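Local coordinates for protein histidyl-trna synthetase (Thermus thermophilus, PDB 1H4V) that catalyses the ATP-dependent attachment of L-histidine to tRNA(His), working as a homodimeric class II aminoacyl-tRNA synthetase, at residues P101-M106 and Y129-S134; L39-F44 and T83-R88. One frame throughout, in Å; residues are numbered along the deposited sequence.

How the interactions relate
Interaction 2 comes first along the chain: both of its segments, 39-44 and 83-88, precede those of interaction 1, and the centres of the two contacts lie about 12 Å apart in the catalytic region. Strand 102-111 follows helix 83-92 directly in sequence, and the helix then packs on the sheet face bearing V102 and L104; M86 CE lies 3.7 Å from L104 O. At the edge of the sheet, the chain leaving strand 37-38 runs beside strand 102-111, where L39 N probably donates to W105 O. Both interactions also touch the second subunit, so these elements of the catalytic region also contribute to the dimer interface.

Interaction 1: residues P101-M106 and Y129-S134; sequences PVRLWM and YEALGS
V102 and L132 form one of two hydrogen-bonded antiparallel pairs in this contact, with N-H of V102 to O of L132 at 2.8 Å. Strands 102-111 and 123-132 form the long hairpin of motif 2 in the class II synthetase fold, and the short segments run antiparallel, at 162° between their directions. The second such pair is L104 with E130, whose tighter bond joins L104 N to E130 O at 2.6 Å; each pair also has its reciprocal bond. The non-hydrogen-bonded pairs, R103 with A131 between these two and W105 with Y129 beyond L104, bring the backbones nearer: CA of W105 and CA of Y129 are 4.2 Å apart.

On the face carrying R103 and Y129, the two side chains lie alongside each other and point the same way. The arginine's CG is anti to its carbonyl carbon (chi1 -67°). From CG the chain runs extended to NE alongside the tyrosine, with CD 3.1 Å from OH of Y129. That hydroxyl sits at the guanidinium edge, near its plane. P101 CG lies over one guanidinium face, 3.8 Å above the plane and offset toward the rim. Farther out, E142 forms a salt bridge with R103 NE and also touches Y129, while F305 meets the tyrosine ring. W105 starts on this face but turns away toward helix 14-33, giving its NE1 to E32.

On the opposite face, L104 and L132 cross at about a right angle, touching through their CD1 atoms at 4.1 Å. Helix 83-92 covers this face, with M86 against L104 and Y90 against both V102 and L132.

Beyond the last bridge, L361 of the second subunit packs on both P101 and S134. P101, which follows a cis peptide bond, meets S134 there, CB to CB at 4.1 Å.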
# COMPACT_ATOMS: atom_id res chain seq x y z
N PRO A 101 23.41 13.02 -4.14
CA PRO A 101 22.16 12.63 -4.81
C PRO A 101 20.98 12.38 -3.87
O PRO A 101 21.15 12.15 -2.67
CB PRO A 101 22.55 11.36 -5.55
CG PRO A 101 23.50 10.73 -4.59
CD PRO A 101 24.37 11.90 -4.16
N VAL A 102 19.78 12.41 -4.43
CA VAL A 102 18.59 12.15 -3.64
C VAL A 102 18.22 10.70 -3.94
O VAL A 102 18.02 10.34 -5.10
CB VAL A 102 17.43 13.06 -4.03
CG1 VAL A 102 16.21 12.74 -3.20
CG2 VAL A 102 17.85 14.52 -3.85
N ARG A 103 18.18 9.87 -2.90
CA ARG A 103 17.84 8.48 -3.08
C ARG A 103 16.39 8.26 -2.69
O ARG A 103 15.95 8.64 -1.60
CB ARG A 103 18.78 7.60 -2.23
CG ARG A 103 20.24 7.61 -2.69
CD ARG A 103 21.06 6.60 -1.88
NE ARG A 103 22.48 6.57 -2.23
CZ ARG A 103 23.35 7.53 -1.92
NH1 ARG A 103 22.97 8.61 -1.24
NH2 ARG A 103 24.62 7.38 -2.25
N LEU A 104 15.62 7.65 -3.59
CA LEU A 104 14.21 7.41 -3.32
C LEU A 104 13.83 5.97 -3.61
O LEU A 104 14.45 5.30 -4.44
CB LEU A 104 13.33 8.32 -4.18
CG LEU A 104 13.60 9.83 -4.20
CD1 LEU A 104 12.88 10.43 -5.40
CD2 LEU A 104 13.15 10.48 -2.92
N TRP A 105 12.81 5.48 -2.92
CA TRP A 105 12.34 4.14 -3.19
C TRP A 105 10.83 4.16 -3.03
O TRP A 105 10.27 5.04 -2.37
CB TRP A 105 12.97 3.10 -2.26
CG TRP A 105 12.38 3.02 -0.89
CD1 TRP A 105 12.71 3.77 0.20
CD2 TRP A 105 11.35 2.12 -0.47
NE1 TRP A 105 11.95 3.39 1.28
CE2 TRP A 105 11.11 2.39 0.90
CE3 TRP A 105 10.61 1.12 -1.11
CZ2 TRP A 105 10.15 1.68 1.65
CZ3 TRP A 105 9.66 0.42 -0.37
CH2 TRP A 105 9.44 0.71 1.00
N MET A 106 10.19 3.18 -3.65
CA MET A 106 8.75 3.10 -3.63
C MET A 106 8.30 1.68 -3.96
O MET A 106 8.98 0.93 -4.67
CB MET A 106 8.19 4.09 -4.66
CG MET A 106 6.70 4.03 -4.95
SD MET A 106 6.23 5.44 -6.02
CE MET A 106 6.41 4.76 -7.68
N TYR A 129 13.73 1.81 -6.88
CA TYR A 129 14.79 2.51 -6.18
C TYR A 129 15.39 3.48 -7.21
O TYR A 129 15.70 3.08 -8.33
CB TYR A 129 15.89 1.56 -5.72
CG TYR A 129 17.13 2.31 -5.27
CD1 TYR A 129 17.15 2.99 -4.05
CD2 TYR A 129 18.26 2.37 -6.08
CE1 TYR A 129 18.27 3.71 -3.65
CE2 TYR A 129 19.38 3.09 -5.69
CZ TYR A 129 19.38 3.75 -4.47
OH TYR A 129 20.49 4.46 -4.09
N GLU A 130 15.57 4.72 -6.81
CA GLU A 130 16.11 5.74 -7.70
C GLU A 130 17.08 6.68 -6.97
O GLU A 130 16.79 7.20 -5.89
CB GLU A 130 14.94 6.54 -8.28
CG GLU A 130 14.74 6.45 -9.79
CD GLU A 130 14.63 5.03 -10.34
OE1 GLU A 130 15.44 4.68 -11.21
OE2 GLU A 130 13.73 4.26 -9.92
N ALA A 131 18.25 6.89 -7.58
CA ALA A 131 19.27 7.79 -7.06
C ALA A 131 19.40 8.88 -8.12
O ALA A 131 19.96 8.64 -9.19
CB ALA A 131 20.59 7.05 -6.90
N LEU A 132 18.87 10.06 -7.83
CA LEU A 132 18.88 11.17 -8.78
C LEU A 132 19.80 12.32 -8.41
O LEU A 132 19.92 12.67 -7.23
CB LEU A 132 17.47 11.72 -8.93
CG LEU A 132 16.39 10.66 -9.11
CD1 LEU A 132 15.02 11.25 -8.80
CD2 LEU A 132 16.46 10.13 -10.51
N GLY A 133 20.42 12.92 -9.42
CA GLY A 133 21.29 14.06 -9.20
C GLY A 133 22.78 13.88 -9.41
O GLY A 133 23.52 14.86 -9.34
N SER A 134 23.24 12.67 -9.67
CA SER A 134 24.66 12.47 -9.86
C SER A 134 25.03 11.48 -10.95
O SER A 134 24.32 10.52 -11.21
CB SER A 134 25.29 12.03 -8.53
OG SER A 134 26.68 11.79 -8.70

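Interaction 2: residues L39-F44 and T83-R88; sequences LVTPIF and TAAMVR
L39 meets M86 in a loose apolar contact, CD1 to CG at 4.5 Å. Two residues on, T41 directs its CB toward helix 83-92 and meets the methyl of A85 with both branches: OG1 lies 3.8 Å from A85 CB and CG2 4.0 Å from the same atom. With chi1 at 64°, OG1 stands between the backbone N and the carbonyl carbon. There it also receives a weak hydrogen bond from R79. P42 comes next, and its CD lies obliquely to the guanidinium, 3.7 Å from NH2 of R88.

R88 reaches this position by bending at chi2 (-80°) and chi3 (-57°), which turns its chain back from the helix toward the loop. Its guanidinium has three acidic partners: NE forms a salt bridge with E45, and NH1 pairs with both E92 and D11 of the second subunit, a setting consistent with a firmly fixed positive charge. The same D11 packs on T41 and P42, so the arginine and the loop meet the neighbouring chain together. A proline reached after a helix and a short strand, and lying against the other subunit, is the hallmark of class II motif 1, the dimer-interface element.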
# COMPACT_ATOMS: atom_id res chain seq x y z
N LEU A 39 8.83 7.15 -0.97
CA LEU A 39 7.95 8.05 -1.70
C LEU A 39 6.77 7.28 -2.30
O LEU A 39 6.94 6.20 -2.87
CB LEU A 39 8.76 8.74 -2.79
CG LEU A 39 8.19 9.68 -3.86
CD1 LEU A 39 7.29 8.89 -4.75
CD2 LEU A 39 7.45 10.85 -3.22
N VAL A 40 5.56 7.81 -2.15
CA VAL A 40 4.38 7.17 -2.73
C VAL A 40 3.74 8.15 -3.73
O VAL A 40 3.27 9.22 -3.33
CB VAL A 40 3.31 6.79 -1.67
CG1 VAL A 40 2.13 6.13 -2.37
CG2 VAL A 40 3.90 5.85 -0.61
N THR A 41 3.74 7.81 -5.01
CA THR A 41 3.14 8.68 -6.01
C THR A 41 1.70 8.24 -6.26
O THR A 41 1.28 7.17 -5.81
CB THR A 41 3.90 8.64 -7.35
OG1 THR A 41 3.81 7.32 -7.92
CG2 THR A 41 5.35 9.00 -7.14
N PRO A 42 0.93 9.07 -6.97
CA PRO A 42 -0.47 8.71 -7.25
C PRO A 42 -0.62 7.52 -8.19
O PRO A 42 0.30 7.18 -8.94
CB PRO A 42 -1.04 9.99 -7.86
CG PRO A 42 -0.26 11.06 -7.16
CD PRO A 42 1.15 10.51 -7.25
N ILE A 43 -1.78 6.88 -8.13
CA ILE A 43 -2.07 5.74 -8.98
C ILE A 43 -2.14 6.16 -10.45
O ILE A 43 -1.81 5.40 -11.35
CB ILE A 43 -3.41 5.10 -8.56
CG1 ILE A 43 -3.28 4.51 -7.14
CG2 ILE A 43 -3.83 4.07 -9.57
CD1 ILE A 43 -2.31 3.34 -7.00
N PHE A 44 -2.60 7.39 -10.71
CA PHE A 44 -2.67 7.88 -12.08
C PHE A 44 -2.06 9.27 -12.20
O PHE A 44 -1.95 10.00 -11.21
CB PHE A 44 -4.12 7.90 -12.61
CG PHE A 44 -5.08 8.72 -11.78
CD1 PHE A 44 -4.96 10.10 -11.70
CD2 PHE A 44 -6.13 8.10 -11.11
CE1 PHE A 44 -5.87 10.86 -10.96
CE2 PHE A 44 -7.05 8.85 -10.37
CZ PHE A 44 -6.92 10.24 -10.29
N THR A 83 9.75 4.91 -12.39
CA THR A 83 10.78 5.92 -12.65
C THR A 83 10.30 7.31 -13.05
O THR A 83 10.66 8.28 -12.40
CB THR A 83 11.81 5.43 -13.69
OG1 THR A 83 12.29 4.13 -13.32
CG2 THR A 83 13.01 6.40 -13.75
N ALA A 84 9.51 7.40 -14.12
CA ALA A 84 9.02 8.70 -14.57
C ALA A 84 8.23 9.43 -13.47
O ALA A 84 8.34 10.64 -13.32
CB ALA A 84 8.15 8.55 -15.81
N ALA A 85 7.44 8.68 -12.71
CA ALA A 85 6.64 9.26 -11.63
C ALA A 85 7.55 9.82 -10.53
O ALA A 85 7.27 10.87 -9.96
CB ALA A 85 5.71 8.22 -11.04
N MET A 86 8.62 9.10 -10.23
CA MET A 86 9.56 9.54 -9.20
C MET A 86 10.33 10.76 -9.65
O MET A 86 10.52 11.69 -8.87
CB MET A 86 10.49 8.38 -8.81
CG MET A 86 9.70 7.27 -8.14
SD MET A 86 10.51 5.68 -8.01
CE MET A 86 11.47 5.95 -6.49
N VAL A 87 10.76 10.76 -10.91
CA VAL A 87 11.48 11.92 -11.46
C VAL A 87 10.53 13.12 -11.45
O VAL A 87 10.94 14.24 -11.14
CB VAL A 87 11.93 11.67 -12.92
CG1 VAL A 87 12.45 12.98 -13.53
CG2 VAL A 87 13.00 10.61 -12.97
N ARG A 88 9.26 12.88 -11.79
CA ARG A 88 8.25 13.92 -11.81
C ARG A 88 8.06 14.48 -10.40
O ARG A 88 7.77 15.67 -10.23
CB ARG A 88 6.93 13.36 -12.36
CG ARG A 88 5.84 14.40 -12.67
CD ARG A 88 5.11 14.83 -11.40
NE ARG A 88 4.52 13.69 -10.71
CZ ARG A 88 4.29 13.65 -9.40
NH1 ARG A 88 4.60 14.69 -8.64
NH2 ARG A 88 3.78 12.56 -8.85